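Local coordinates for putative polyphosphate kinase 2 family protein (Arthrobacter aurescens, PDB 3RHF) that probably acts as a polyphosphate kinase, transferring phosphate between polyphosphate and nucleotides on a P-loop-type alpha/beta/alpha fold, at residues A219-D222 / D223-A227. Numbering follows the deposited sequence.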
loop_
_atom_site.group_PDB
_atom_site.type_symbol
_atom_site.label_atom_id
_atom_site.label_comp_id
_atom_site.label_asym_id
_atom_site.label_seq_id
_atom_site.Cartn_x
_atom_site.Cartn_y
_atom_site.Cartn_z
ATOM N N ALA A 219 -13.063 -18.562 24.342
ATOM C CA ALA A 219 -13.200 -18.915 25.738
ATOM C C ALA A 219 -12.877 -17.691 26.616
ATOM O O ALA A 219 -13.437 -17.539 27.692
ATOM C CB ALA A 219 -12.298 -20.106 26.064
ATOM N N TYR A 220 -12.022 -16.788 26.128
ATOM C CA TYR A 220 -11.660 -15.617 26.891
ATOM C C TYR A 220 -12.372 -14.340 26.467
ATOM O O TYR A 220 -12.004 -13.244 26.897
ATOM C CB TYR A 220 -10.149 -15.438 26.863
ATOM C CG TYR A 220 -9.398 -16.578 27.518
ATOM C CD1 TYR A 220 -9.120 -16.573 28.879
ATOM C CD2 TYR A 220 -8.973 -17.666 26.772
ATOM C CE1 TYR A 220 -8.423 -17.649 29.478
ATOM C CE2 TYR A 220 -8.289 -18.736 27.351
ATOM C CZ TYR A 220 -8.020 -18.724 28.696
ATOM O OH TYR A 220 -7.352 -19.784 29.239
ATOM N N TRP A 221 -13.450 -14.475 25.718
ATOM C CA TRP A 221 -14.096 -13.313 25.127
ATOM C C TRP A 221 -14.479 -12.184 26.100
ATOM O O TRP A 221 -14.309 -11.005 25.779
ATOM C CB TRP A 221 -15.326 -13.716 24.294
ATOM C CG TRP A 221 -15.966 -12.541 23.584
ATOM C CD1 TRP A 221 -16.814 -11.640 24.125
ATOM C CD2 TRP A 221 -15.777 -12.139 22.228
ATOM N NE1 TRP A 221 -17.199 -10.717 23.192
ATOM C CE2 TRP A 221 -16.567 -10.995 22.020
ATOM C CE3 TRP A 221 -15.022 -12.643 21.167
ATOM C CZ2 TRP A 221 -16.645 -10.348 20.804
ATOM C CZ3 TRP A 221 -15.077 -11.999 19.957
ATOM C CH2 TRP A 221 -15.882 -10.847 19.782
ATOM N N ASP A 222 -15.034 -12.513 27.258
ATOM C CA ASP A 222 -15.534 -11.449 28.122
ATOM C C ASP A 222 -14.373 -10.778 28.839
ATOM O O ASP A 222 -14.494 -9.614 29.180
ATOM C CB ASP A 222 -16.588 -11.961 29.121
ATOM C CG ASP A 222 -17.889 -12.433 28.428
ATOM O OD1 ASP A 222 -18.497 -11.662 27.620
ATOM O OD2 ASP A 222 -18.300 -13.582 28.715
ATOM N N ASP A 223 -13.277 -11.511 29.068
ATOM C CA ASP A 223 -12.057 -10.953 29.673
ATOM C C ASP A 223 -11.483 -9.862 28.713
ATOM O O ASP A 223 -11.191 -8.717 29.128
ATOM C CB ASP A 223 -10.995 -12.049 29.937
ATOM C CG ASP A 223 -11.419 -13.110 31.016
ATOM O OD1 ASP A 223 -11.880 -12.708 32.112
ATOM O OD2 ASP A 223 -11.256 -14.351 30.778
ATOM N N TYR A 224 -11.389 -10.207 27.421
ATOM C CA TYR A 224 -11.038 -9.238 26.399
ATOM C C TYR A 224 -11.953 -8.041 26.381
ATOM O O TYR A 224 -11.468 -6.952 26.331
ATOM C CB TYR A 224 -11.013 -9.869 25.026
ATOM C CG TYR A 224 -9.742 -10.601 24.672
ATOM C CD1 TYR A 224 -8.580 -9.917 24.294
ATOM C CD2 TYR A 224 -9.707 -11.981 24.676
ATOM C CE1 TYR A 224 -7.398 -10.622 23.953
ATOM C CE2 TYR A 224 -8.563 -12.669 24.336
ATOM C CZ TYR A 224 -7.416 -12.003 23.972
ATOM O OH TYR A 224 -6.325 -12.768 23.624
HETATM N N MSE A 225 -13.264 -8.202 26.399
HETATM C CA MSE A 225 -14.117 -7.012 26.478
HETATM C C MSE A 225 -13.825 -6.137 27.697
HETATM O O MSE A 225 -13.939 -4.908 27.631
HETATM C CB MSE A 225 -15.599 -7.368 26.526
HETATM C CG MSE A 225 -16.216 -7.929 25.214
HETATM SE SE MSE A 225 -15.719 -7.059 23.510
HETATM C CE MSE A 225 -14.064 -8.041 23.086
ATOM N N ASP A 226 -13.477 -6.778 28.819
ATOM C CA ASP A 226 -13.141 -6.052 30.058
ATOM C C ASP A 226 -11.801 -5.267 29.875
ATOM O O ASP A 226 -11.669 -4.094 30.271
ATOM C CB ASP A 226 -13.127 -7.019 31.280
ATOM C CG ASP A 226 -13.003 -6.285 32.609
ATOM O OD1 ASP A 226 -13.901 -5.472 32.921
ATOM O OD2 ASP A 226 -11.994 -6.493 33.344
ATOM N N ALA A 227 -10.827 -5.944 29.277
ATOM C CA ALA A 227 -9.537 -5.353 29.010
ATOM C C ALA A 227 -9.699 -4.088 28.176
ATOM O O ALA A 227 -9.091 -3.056 28.463
ATOM C CB ALA A 227 -8.655 -6.344 28.288
#
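One face of the Trp221 indole carries the methyl CE of selenomethionine Met225, 4.3 Å from the centroid of the five-membered ring, while Asp222 OD1 lies in the ring plane at its edge. At the Tyr220 ring, Asp223 OD2 stands at the edge, 3.6 Å from CD1, with ring and carboxylate planes 42° apart; Tyr220 O approaches the Tyr224 ring obliquely, 3.4 Å from CD2, as neither face nor edge. The Met-aromatic pair illustrates how side chains one turn apart, i and i+4, are brought together on the same flank of the first turn of helix 221-235. The methyl makes a CH-pi contact over the face, whereas SE approaches obliquely and CG lies above the plane near Trp221 NE1, 3.6 Å away. With CG anti to the backbone N (chi1 -176°) and beside the carbonyl carbon, Trp221 places its indole where the Met225 chain, bent at chi2 and chi3, can fold its methyl over the face. With an alanine in place of Trp221, the Met225 methyl would probably lose the aromatic face it rests on and be freer to turn.

Met83 touches both residues, and the buried Trp221 faces Lys190 and Gln193 of helix 190-202. This end of helix 221-235 also packs against helix 148-151, whose Val151 touches Tyr220, Asp223 and Tyr224. Tyr220, at the N-cap position, meets His152 edge-to-face, and its CB packs against Tyr224 CE2. Farther along, Asp226 turns its carboxylate to a salt bridge with Arg150. Successive i to i+4 backbone bonds join the turn, beginning with Tyr224 N to Tyr220 O, 3.1 Å long and nearly straight at 171°.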